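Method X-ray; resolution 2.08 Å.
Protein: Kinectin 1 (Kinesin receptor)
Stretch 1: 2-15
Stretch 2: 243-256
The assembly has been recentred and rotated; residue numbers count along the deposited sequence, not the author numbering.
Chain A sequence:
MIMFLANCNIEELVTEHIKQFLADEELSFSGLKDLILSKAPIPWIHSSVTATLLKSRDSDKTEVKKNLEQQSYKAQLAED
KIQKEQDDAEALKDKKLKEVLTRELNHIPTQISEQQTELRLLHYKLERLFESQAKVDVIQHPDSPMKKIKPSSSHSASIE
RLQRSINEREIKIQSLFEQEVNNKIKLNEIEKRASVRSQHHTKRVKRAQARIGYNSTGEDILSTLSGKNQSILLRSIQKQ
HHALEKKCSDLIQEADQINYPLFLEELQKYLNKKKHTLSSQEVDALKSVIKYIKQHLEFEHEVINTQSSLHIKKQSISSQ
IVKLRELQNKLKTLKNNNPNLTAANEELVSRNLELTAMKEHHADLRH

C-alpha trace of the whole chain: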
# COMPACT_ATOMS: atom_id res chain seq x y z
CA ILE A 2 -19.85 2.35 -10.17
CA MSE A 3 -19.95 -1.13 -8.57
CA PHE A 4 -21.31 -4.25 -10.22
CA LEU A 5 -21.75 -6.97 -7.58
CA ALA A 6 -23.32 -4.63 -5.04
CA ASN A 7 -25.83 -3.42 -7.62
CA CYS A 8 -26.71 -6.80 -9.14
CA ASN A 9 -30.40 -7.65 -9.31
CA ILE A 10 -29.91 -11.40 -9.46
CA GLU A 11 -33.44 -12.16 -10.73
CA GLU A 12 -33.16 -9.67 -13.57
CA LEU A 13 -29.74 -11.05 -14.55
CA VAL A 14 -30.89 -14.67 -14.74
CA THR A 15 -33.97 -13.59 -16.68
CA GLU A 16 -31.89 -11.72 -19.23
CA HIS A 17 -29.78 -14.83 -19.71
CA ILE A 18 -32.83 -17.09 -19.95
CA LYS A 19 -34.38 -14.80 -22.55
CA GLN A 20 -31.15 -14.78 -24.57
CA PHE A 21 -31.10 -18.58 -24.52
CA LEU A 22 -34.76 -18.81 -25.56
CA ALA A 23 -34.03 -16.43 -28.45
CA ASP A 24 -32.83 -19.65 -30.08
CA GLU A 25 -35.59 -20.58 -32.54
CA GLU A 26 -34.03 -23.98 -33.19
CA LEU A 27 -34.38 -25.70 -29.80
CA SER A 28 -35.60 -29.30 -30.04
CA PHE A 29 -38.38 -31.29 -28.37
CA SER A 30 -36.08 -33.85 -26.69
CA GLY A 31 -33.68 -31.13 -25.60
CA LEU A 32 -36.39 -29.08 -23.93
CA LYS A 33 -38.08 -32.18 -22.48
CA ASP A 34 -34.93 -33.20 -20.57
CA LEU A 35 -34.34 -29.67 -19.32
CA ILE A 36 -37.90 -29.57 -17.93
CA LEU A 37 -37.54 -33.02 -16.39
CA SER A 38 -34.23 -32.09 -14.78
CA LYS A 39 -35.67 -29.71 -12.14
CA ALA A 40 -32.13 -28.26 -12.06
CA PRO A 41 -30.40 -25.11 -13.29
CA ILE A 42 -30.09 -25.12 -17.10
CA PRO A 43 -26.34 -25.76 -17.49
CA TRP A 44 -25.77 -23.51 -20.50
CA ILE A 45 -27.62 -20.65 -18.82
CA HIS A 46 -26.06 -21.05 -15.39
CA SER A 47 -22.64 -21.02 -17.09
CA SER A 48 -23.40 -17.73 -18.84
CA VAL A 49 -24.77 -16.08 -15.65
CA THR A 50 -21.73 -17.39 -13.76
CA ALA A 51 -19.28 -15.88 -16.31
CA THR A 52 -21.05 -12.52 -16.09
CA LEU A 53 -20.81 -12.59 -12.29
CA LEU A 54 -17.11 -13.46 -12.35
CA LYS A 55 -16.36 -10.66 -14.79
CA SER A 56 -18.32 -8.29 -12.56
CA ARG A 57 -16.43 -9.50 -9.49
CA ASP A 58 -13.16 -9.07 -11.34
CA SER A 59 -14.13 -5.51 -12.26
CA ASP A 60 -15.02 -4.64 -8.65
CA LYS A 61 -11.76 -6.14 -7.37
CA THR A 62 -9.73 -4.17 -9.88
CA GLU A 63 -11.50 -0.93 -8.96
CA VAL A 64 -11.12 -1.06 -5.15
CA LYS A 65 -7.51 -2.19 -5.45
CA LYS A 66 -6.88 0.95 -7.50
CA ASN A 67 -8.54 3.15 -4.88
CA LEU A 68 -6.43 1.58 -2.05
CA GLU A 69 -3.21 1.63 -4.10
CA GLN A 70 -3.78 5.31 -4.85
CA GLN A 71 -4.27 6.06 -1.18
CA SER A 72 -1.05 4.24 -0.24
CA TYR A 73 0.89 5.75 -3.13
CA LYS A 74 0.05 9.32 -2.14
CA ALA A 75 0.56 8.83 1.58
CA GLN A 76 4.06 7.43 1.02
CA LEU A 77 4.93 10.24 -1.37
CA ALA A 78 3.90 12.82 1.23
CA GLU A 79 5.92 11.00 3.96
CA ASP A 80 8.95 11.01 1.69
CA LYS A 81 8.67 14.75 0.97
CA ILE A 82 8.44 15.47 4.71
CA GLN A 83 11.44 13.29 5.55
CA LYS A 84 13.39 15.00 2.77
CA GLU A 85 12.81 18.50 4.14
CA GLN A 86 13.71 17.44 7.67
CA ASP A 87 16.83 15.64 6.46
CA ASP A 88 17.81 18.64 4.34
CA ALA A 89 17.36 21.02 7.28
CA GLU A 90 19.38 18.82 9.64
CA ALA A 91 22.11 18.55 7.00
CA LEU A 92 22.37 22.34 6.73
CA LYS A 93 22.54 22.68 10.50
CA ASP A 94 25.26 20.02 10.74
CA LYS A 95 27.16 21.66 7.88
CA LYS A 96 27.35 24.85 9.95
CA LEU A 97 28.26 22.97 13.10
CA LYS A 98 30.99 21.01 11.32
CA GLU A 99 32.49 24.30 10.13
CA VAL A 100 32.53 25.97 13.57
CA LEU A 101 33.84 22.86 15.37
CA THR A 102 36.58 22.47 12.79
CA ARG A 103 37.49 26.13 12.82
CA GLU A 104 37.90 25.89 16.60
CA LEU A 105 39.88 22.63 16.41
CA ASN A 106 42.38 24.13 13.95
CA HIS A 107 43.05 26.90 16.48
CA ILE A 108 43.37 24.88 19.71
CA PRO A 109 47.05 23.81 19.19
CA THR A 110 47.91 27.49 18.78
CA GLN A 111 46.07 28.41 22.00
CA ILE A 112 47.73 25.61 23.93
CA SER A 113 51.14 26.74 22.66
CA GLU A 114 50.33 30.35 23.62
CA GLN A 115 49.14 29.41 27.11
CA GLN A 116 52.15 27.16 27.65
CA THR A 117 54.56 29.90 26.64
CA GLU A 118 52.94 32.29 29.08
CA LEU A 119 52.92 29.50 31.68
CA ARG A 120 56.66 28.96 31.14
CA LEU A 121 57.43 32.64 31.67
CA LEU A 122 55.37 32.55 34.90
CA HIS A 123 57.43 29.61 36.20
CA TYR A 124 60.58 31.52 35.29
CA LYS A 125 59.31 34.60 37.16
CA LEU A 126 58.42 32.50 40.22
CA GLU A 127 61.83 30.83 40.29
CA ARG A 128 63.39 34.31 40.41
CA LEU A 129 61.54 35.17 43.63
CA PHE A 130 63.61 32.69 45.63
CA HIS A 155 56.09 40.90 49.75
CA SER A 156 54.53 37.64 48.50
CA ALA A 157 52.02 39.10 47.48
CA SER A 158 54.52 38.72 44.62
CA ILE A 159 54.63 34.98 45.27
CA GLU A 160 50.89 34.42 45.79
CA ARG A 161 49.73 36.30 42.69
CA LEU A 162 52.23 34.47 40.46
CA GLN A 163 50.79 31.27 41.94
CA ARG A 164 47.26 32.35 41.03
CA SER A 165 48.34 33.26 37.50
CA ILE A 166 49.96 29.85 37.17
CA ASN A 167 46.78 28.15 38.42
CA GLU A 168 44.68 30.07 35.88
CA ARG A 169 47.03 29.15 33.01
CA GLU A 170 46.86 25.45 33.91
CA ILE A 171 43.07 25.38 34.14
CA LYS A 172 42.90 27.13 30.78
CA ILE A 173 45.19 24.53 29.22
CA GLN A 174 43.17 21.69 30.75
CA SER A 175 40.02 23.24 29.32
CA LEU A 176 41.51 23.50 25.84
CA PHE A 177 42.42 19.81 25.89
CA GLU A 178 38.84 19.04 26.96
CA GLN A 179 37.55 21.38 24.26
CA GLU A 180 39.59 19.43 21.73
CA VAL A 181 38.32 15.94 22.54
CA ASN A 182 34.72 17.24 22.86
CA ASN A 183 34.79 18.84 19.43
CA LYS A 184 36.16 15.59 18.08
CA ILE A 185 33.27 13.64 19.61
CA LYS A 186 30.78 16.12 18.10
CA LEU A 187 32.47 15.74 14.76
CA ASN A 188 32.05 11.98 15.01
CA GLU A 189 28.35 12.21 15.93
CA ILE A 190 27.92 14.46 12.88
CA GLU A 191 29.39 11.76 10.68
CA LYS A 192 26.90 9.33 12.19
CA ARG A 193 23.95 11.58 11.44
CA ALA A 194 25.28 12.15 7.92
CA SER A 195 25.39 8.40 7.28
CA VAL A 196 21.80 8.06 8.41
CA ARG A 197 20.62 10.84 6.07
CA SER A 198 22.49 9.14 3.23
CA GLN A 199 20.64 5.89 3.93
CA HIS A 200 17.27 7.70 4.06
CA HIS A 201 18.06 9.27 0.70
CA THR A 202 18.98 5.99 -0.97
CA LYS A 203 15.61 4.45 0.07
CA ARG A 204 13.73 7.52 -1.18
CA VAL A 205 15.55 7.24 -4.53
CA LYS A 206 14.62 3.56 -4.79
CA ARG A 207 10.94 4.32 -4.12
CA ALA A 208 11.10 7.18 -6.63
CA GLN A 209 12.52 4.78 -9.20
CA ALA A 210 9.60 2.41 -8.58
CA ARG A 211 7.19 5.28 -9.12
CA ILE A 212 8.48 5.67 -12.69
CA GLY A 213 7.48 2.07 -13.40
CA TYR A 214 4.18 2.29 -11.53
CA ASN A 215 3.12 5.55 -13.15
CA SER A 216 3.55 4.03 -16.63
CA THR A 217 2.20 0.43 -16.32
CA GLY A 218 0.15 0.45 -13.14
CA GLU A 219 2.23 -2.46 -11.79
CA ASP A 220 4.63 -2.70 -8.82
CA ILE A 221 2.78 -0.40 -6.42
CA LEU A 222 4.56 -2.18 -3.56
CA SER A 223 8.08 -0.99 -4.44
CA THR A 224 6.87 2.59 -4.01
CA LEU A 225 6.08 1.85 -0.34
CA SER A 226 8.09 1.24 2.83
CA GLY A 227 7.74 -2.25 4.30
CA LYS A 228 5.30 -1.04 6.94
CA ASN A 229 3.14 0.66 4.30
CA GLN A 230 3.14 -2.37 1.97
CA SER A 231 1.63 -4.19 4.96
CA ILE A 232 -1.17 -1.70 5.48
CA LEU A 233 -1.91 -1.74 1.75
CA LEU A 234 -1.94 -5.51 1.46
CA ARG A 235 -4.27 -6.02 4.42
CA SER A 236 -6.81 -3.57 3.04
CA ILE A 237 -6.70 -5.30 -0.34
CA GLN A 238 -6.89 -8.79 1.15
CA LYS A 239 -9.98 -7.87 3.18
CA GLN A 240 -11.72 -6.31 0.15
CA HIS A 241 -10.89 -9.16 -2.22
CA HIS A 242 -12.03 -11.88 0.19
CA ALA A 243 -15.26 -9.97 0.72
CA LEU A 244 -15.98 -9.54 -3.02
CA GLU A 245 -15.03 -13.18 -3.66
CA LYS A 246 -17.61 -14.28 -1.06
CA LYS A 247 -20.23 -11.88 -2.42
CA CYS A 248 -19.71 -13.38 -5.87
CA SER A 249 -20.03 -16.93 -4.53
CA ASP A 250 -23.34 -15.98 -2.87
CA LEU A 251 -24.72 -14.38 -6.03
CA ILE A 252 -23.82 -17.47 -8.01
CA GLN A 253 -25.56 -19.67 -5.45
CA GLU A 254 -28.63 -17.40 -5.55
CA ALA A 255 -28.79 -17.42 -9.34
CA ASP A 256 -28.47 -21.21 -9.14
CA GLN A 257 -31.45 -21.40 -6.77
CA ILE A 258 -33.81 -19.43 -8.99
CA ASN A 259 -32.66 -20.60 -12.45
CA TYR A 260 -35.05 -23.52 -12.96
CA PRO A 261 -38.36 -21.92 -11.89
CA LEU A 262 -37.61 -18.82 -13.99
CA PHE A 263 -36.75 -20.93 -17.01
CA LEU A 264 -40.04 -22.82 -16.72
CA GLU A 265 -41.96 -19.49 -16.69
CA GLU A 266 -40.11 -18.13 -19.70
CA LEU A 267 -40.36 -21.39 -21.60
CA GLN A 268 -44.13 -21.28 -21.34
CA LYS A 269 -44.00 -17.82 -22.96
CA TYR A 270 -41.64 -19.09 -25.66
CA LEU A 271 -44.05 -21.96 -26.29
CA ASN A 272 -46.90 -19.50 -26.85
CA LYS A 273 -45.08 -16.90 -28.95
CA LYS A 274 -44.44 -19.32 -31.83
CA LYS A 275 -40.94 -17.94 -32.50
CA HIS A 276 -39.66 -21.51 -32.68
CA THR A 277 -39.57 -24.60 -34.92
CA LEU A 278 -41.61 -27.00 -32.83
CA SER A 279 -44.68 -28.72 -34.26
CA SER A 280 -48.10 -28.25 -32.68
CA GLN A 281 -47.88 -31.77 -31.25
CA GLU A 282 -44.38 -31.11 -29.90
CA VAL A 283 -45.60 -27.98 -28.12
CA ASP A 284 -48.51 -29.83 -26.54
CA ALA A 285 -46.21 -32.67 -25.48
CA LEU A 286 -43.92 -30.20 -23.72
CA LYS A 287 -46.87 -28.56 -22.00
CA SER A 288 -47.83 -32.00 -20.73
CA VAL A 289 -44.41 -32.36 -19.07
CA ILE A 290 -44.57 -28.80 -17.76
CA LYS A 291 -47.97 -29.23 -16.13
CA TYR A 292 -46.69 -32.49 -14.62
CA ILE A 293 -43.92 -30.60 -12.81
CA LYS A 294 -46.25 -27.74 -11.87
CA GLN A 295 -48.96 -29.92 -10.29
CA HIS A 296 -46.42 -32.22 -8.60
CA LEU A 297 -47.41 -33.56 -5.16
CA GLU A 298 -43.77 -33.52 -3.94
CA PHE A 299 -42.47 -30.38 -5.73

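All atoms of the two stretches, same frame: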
# COMPACT_ATOMS: atom_id res chain seq x y z
N ILE A 2 -19.57 2.70 -11.56
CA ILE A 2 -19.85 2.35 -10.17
C ILE A 2 -19.60 0.84 -9.96
O ILE A 2 -18.88 0.22 -10.74
CB ILE A 2 -21.30 2.82 -9.75
CG1 ILE A 2 -21.47 2.91 -8.22
CG2 ILE A 2 -22.39 1.99 -10.44
CD1 ILE A 2 -20.32 3.61 -7.49
N MSE A 3 -20.18 0.27 -8.92
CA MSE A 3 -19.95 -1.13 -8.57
C MSE A 3 -20.94 -2.06 -9.25
O MSE A 3 -22.10 -1.71 -9.46
CB MSE A 3 -20.05 -1.29 -7.06
CG MSE A 3 -19.04 -0.44 -6.33
SE MSE A 3 -17.24 -1.02 -6.82
CE MSE A 3 -17.34 -2.74 -5.97
N PHE A 4 -20.47 -3.26 -9.57
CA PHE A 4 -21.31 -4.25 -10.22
C PHE A 4 -21.98 -5.23 -9.25
O PHE A 4 -23.21 -5.36 -9.26
CB PHE A 4 -20.51 -5.02 -11.27
CG PHE A 4 -20.19 -4.22 -12.50
CD1 PHE A 4 -21.13 -4.08 -13.52
CD2 PHE A 4 -18.95 -3.62 -12.66
CE1 PHE A 4 -20.84 -3.35 -14.67
CE2 PHE A 4 -18.64 -2.89 -13.81
CZ PHE A 4 -19.59 -2.76 -14.82
N LEU A 5 -21.19 -5.92 -8.44
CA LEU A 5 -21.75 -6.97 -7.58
C LEU A 5 -22.80 -6.40 -6.65
O LEU A 5 -23.89 -6.94 -6.52
CB LEU A 5 -20.67 -7.69 -6.77
CG LEU A 5 -19.69 -8.62 -7.48
CD1 LEU A 5 -18.95 -9.44 -6.45
CD2 LEU A 5 -20.41 -9.51 -8.50
N ALA A 6 -22.46 -5.27 -6.02
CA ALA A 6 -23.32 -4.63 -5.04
C ALA A 6 -24.64 -4.16 -5.63
O ALA A 6 -25.62 -3.99 -4.91
CB ALA A 6 -22.60 -3.47 -4.37
N ASN A 7 -24.65 -3.94 -6.94
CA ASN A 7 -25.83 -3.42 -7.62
C ASN A 7 -26.53 -4.47 -8.49
O ASN A 7 -27.41 -4.14 -9.29
CB ASN A 7 -25.48 -2.19 -8.44
CG ASN A 7 -25.10 -1.01 -7.57
OD1 ASN A 7 -25.88 -0.57 -6.72
ND2 ASN A 7 -23.88 -0.50 -7.76
N CYS A 8 -26.14 -5.73 -8.33
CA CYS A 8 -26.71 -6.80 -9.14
C CYS A 8 -28.09 -7.22 -8.64
O CYS A 8 -28.25 -7.65 -7.50
CB CYS A 8 -25.78 -8.02 -9.17
SG CYS A 8 -26.27 -9.32 -10.33
N ASN A 9 -29.09 -7.06 -9.50
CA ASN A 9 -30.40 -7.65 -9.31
C ASN A 9 -30.32 -9.06 -9.85
O ASN A 9 -30.37 -9.24 -11.06
CB ASN A 9 -31.44 -6.87 -10.11
CG ASN A 9 -32.87 -7.31 -9.81
OD1 ASN A 9 -33.17 -8.50 -9.70
ND2 ASN A 9 -33.76 -6.34 -9.67
N ILE A 10 -30.20 -10.05 -8.99
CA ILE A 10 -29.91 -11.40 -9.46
C ILE A 10 -31.04 -11.99 -10.32
O ILE A 10 -30.78 -12.71 -11.29
CB ILE A 10 -29.52 -12.34 -8.28
CG1 ILE A 10 -28.86 -13.62 -8.80
CG2 ILE A 10 -30.71 -12.65 -7.42
CD1 ILE A 10 -27.47 -13.38 -9.37
N GLU A 11 -32.28 -11.65 -9.99
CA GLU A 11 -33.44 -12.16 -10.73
C GLU A 11 -33.45 -11.61 -12.15
O GLU A 11 -33.68 -12.34 -13.12
CB GLU A 11 -34.73 -11.79 -10.01
CG GLU A 11 -35.97 -12.34 -10.68
CD GLU A 11 -37.23 -12.18 -9.82
OE1 GLU A 11 -37.15 -12.39 -8.59
OE2 GLU A 11 -38.29 -11.84 -10.39
N GLU A 12 -33.19 -10.32 -12.27
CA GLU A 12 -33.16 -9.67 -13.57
C GLU A 12 -32.00 -10.18 -14.43
O GLU A 12 -32.11 -10.26 -15.65
CB GLU A 12 -33.07 -8.17 -13.36
CG GLU A 12 -33.28 -7.34 -14.59
CD GLU A 12 -33.19 -5.86 -14.28
OE1 GLU A 12 -33.40 -5.50 -13.10
OE2 GLU A 12 -32.90 -5.07 -15.20
N LEU A 13 -30.88 -10.53 -13.80
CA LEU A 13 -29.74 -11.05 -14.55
C LEU A 13 -30.04 -12.43 -15.13
O LEU A 13 -29.82 -12.68 -16.32
CB LEU A 13 -28.48 -11.12 -13.68
CG LEU A 13 -27.23 -11.69 -14.36
CD1 LEU A 13 -26.85 -10.85 -15.55
CD2 LEU A 13 -26.07 -11.75 -13.39
N VAL A 14 -30.55 -13.32 -14.29
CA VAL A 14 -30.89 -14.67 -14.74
C VAL A 14 -31.93 -14.62 -15.85
O VAL A 14 -31.83 -15.34 -16.85
CB VAL A 14 -31.37 -15.54 -13.56
CG1 VAL A 14 -31.70 -16.95 -14.02
CG2 VAL A 14 -30.28 -15.58 -12.47
N THR A 15 -32.90 -13.73 -15.69
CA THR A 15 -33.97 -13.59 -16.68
C THR A 15 -33.42 -13.17 -18.03
O THR A 15 -33.80 -13.72 -19.07
CB THR A 15 -35.01 -12.55 -16.23
OG1 THR A 15 -35.65 -13.00 -15.03
CG2 THR A 15 -36.07 -12.35 -17.30
N ALA A 243 -13.86 -10.37 0.63
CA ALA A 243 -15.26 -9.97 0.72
C ALA A 243 -15.97 -10.07 -0.64
O ALA A 243 -17.04 -10.66 -0.73
CB ALA A 243 -15.38 -8.58 1.30
N LEU A 244 -15.37 -9.50 -1.69
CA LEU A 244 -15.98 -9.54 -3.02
C LEU A 244 -16.04 -10.97 -3.57
O LEU A 244 -17.01 -11.34 -4.24
CB LEU A 244 -15.21 -8.62 -3.99
CG LEU A 244 -15.28 -7.12 -3.70
CD1 LEU A 244 -14.24 -6.37 -4.52
CD2 LEU A 244 -16.68 -6.55 -3.95
N GLU A 245 -15.02 -11.77 -3.28
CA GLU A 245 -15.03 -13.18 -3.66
C GLU A 245 -16.24 -13.90 -3.03
O GLU A 245 -16.95 -14.66 -3.71
CB GLU A 245 -13.73 -13.87 -3.23
CG GLU A 245 -12.52 -13.54 -4.08
CD GLU A 245 -12.43 -14.40 -5.31
OE1 GLU A 245 -12.92 -15.55 -5.27
OE2 GLU A 245 -11.86 -13.93 -6.32
N LYS A 246 -16.47 -13.68 -1.74
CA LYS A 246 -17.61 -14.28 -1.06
C LYS A 246 -18.91 -13.81 -1.68
O LYS A 246 -19.79 -14.62 -1.95
CB LYS A 246 -17.62 -13.96 0.44
CG LYS A 246 -16.48 -14.58 1.22
CD LYS A 246 -16.66 -16.08 1.41
CE LYS A 246 -15.57 -16.64 2.32
NZ LYS A 246 -15.48 -15.89 3.61
N LYS A 247 -19.02 -12.50 -1.88
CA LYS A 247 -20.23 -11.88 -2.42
C LYS A 247 -20.60 -12.49 -3.78
O LYS A 247 -21.78 -12.72 -4.10
CB LYS A 247 -20.03 -10.37 -2.54
CG LYS A 247 -21.27 -9.63 -2.99
CD LYS A 247 -21.04 -8.13 -2.97
CE LYS A 247 -22.34 -7.38 -3.14
NZ LYS A 247 -23.34 -7.65 -2.06
N CYS A 248 -19.56 -12.75 -4.57
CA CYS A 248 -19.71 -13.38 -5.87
C CYS A 248 -20.17 -14.83 -5.73
O CYS A 248 -21.04 -15.28 -6.48
CB CYS A 248 -18.39 -13.32 -6.63
SG CYS A 248 -18.47 -14.02 -8.29
N SER A 249 -19.57 -15.57 -4.79
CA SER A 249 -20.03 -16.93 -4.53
C SER A 249 -21.50 -16.99 -4.12
O SER A 249 -22.22 -17.91 -4.51
CB SER A 249 -19.17 -17.61 -3.46
OG SER A 249 -18.13 -18.34 -4.09
N ASP A 250 -21.95 -16.00 -3.34
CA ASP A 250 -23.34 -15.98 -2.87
C ASP A 250 -24.31 -15.68 -4.00
O ASP A 250 -25.40 -16.25 -4.07
CB ASP A 250 -23.52 -14.94 -1.76
CG ASP A 250 -22.86 -15.35 -0.45
OD1 ASP A 250 -22.46 -16.52 -0.33
OD2 ASP A 250 -22.76 -14.48 0.45
N LEU A 251 -23.92 -14.75 -4.86
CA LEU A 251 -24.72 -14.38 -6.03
C LEU A 251 -24.85 -15.54 -7.01
O LEU A 251 -25.92 -15.78 -7.59
CB LEU A 251 -24.10 -13.15 -6.71
CG LEU A 251 -24.47 -11.82 -6.05
CD1 LEU A 251 -23.65 -10.66 -6.62
CD2 LEU A 251 -25.97 -11.55 -6.21
N ILE A 252 -23.76 -16.28 -7.18
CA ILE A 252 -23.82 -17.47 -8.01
C ILE A 252 -24.78 -18.50 -7.41
O ILE A 252 -25.61 -19.07 -8.12
CB ILE A 252 -22.43 -18.05 -8.25
CG1 ILE A 252 -21.62 -17.09 -9.14
CG2 ILE A 252 -22.53 -19.42 -8.94
CD1 ILE A 252 -20.14 -17.26 -9.02
N GLN A 253 -24.68 -18.73 -6.10
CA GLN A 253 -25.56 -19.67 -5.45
C GLN A 253 -27.02 -19.23 -5.55
O GLN A 253 -27.89 -20.06 -5.76
CB GLN A 253 -25.16 -19.88 -3.98
CG GLN A 253 -26.06 -20.86 -3.24
CD GLN A 253 -26.16 -22.21 -3.94
OE1 GLN A 253 -25.23 -22.65 -4.61
NE2 GLN A 253 -27.31 -22.87 -3.79
N GLU A 254 -27.28 -17.94 -5.40
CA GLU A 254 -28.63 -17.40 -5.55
C GLU A 254 -29.19 -17.65 -6.95
O GLU A 254 -30.31 -18.17 -7.11
CB GLU A 254 -28.64 -15.91 -5.25
CG GLU A 254 -29.91 -15.44 -4.57
CD GLU A 254 -29.77 -14.06 -3.94
OE1 GLU A 254 -28.64 -13.69 -3.56
OE2 GLU A 254 -30.80 -13.36 -3.82
N ALA A 255 -28.43 -17.24 -7.95
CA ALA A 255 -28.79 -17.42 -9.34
C ALA A 255 -29.04 -18.89 -9.65
O ALA A 255 -29.92 -19.22 -10.44
CB ALA A 255 -27.68 -16.87 -10.26
N ASP A 256 -28.26 -19.77 -9.03
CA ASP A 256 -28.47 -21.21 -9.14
C ASP A 256 -29.85 -21.58 -8.60
O ASP A 256 -30.58 -22.34 -9.23
CB ASP A 256 -27.39 -21.96 -8.35
CG ASP A 256 -27.61 -23.46 -8.35
OD1 ASP A 256 -28.49 -23.95 -7.60
OD2 ASP A 256 -26.87 -24.16 -9.08

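The two stretches are held together mainly by apolar packing: a short run of aliphatic side chains near the start of the chain lies along one helix of a distant segment, burying 533 Å² in total with no hydrogen bond crossing between them.

The second stretch, 243-256, is helical throughout, and the residues it offers recur every three or four positions: Leu 244, Lys 247, Cys 248, Leu 251, Glu 254 and Ala 255. This spacing gathers them on one side of the helix. Because the helix satisfies its own backbone through bonds such as Cys 248 N to Leu 244 O (2.9 Å), it can present carbon to its neighbour without needing polar partners there.

Leu 5 is the principal anchor of the first stretch, with 104 Å² covered by the helix. Its CB points toward the helix, and the m, t rotamer spreads its two methyls over different neighbours. Leu 5 CD1 lies 3.9 Å from Cys 248 CB and 4.4 Å from Leu 244 CD2, while Leu 5 CD2 reaches Leu 251 CD1 at 3.9 Å. A branched side chain suits this place because it can touch successive turns at once. Leu 5 CD1 also sits 3.5 Å from Leu 244 O, so the methyl rests directly against the helix backbone. Cys 248 offers a small apolar CB to Leu 5 CD1, and the CA atoms of Leu 5 and Cys 248 are 6.9 Å apart.

Lys 247 borders this site with its aliphatic portion. Its extended chain brings Lys 247 CD to 3.8 Å from Leu 5 CB and Lys 247 CE to 3.5 Å from Ala 6 CA; the methylenes thus supply apolar surface at the margin of the contact. Selenomethionine Met 3 adds a looser touch, its CE 4.4 Å from Leu 244 CD2.

Leu 251 links the two halves of the contact. Leu 251 CD1 meets Leu 5 and also approaches Cys 8 CB at 4.2 Å, whereas Leu 251 CD2 lies 3.9 Å from Ile 10 CD1. Ile 10, in turn, directs its CB toward the helix and extends CD1 to within 3.4 Å of Leu 251 O and 3.6 Å of Ala 255 CB. Alanine fits here because its single methyl allows close approach: the CA atoms of Ile 10 and Ala 255 are only 6.1 Å apart. One turn beyond Ile 10, Val 14 places CG2 3.6 Å from the same Ala 255 CB. At the edge, Glu 254 OE2 passes 3.7 Å from Ile 10 CG2, a contact with a methyl rather than a polar bond.

Local bonds within the first stretch accompany this packing. Asn 7 ND2 donates to Met 3 O (2.7 Å), tying together the segment around Leu 5, and Asn 9 OD1 caps the following helix by accepting from Glu 12 N (3.1 Å). That helix, which carries Ile 10 and Val 14, crosses the other at -61°, with the axes approaching to 9.8 Å.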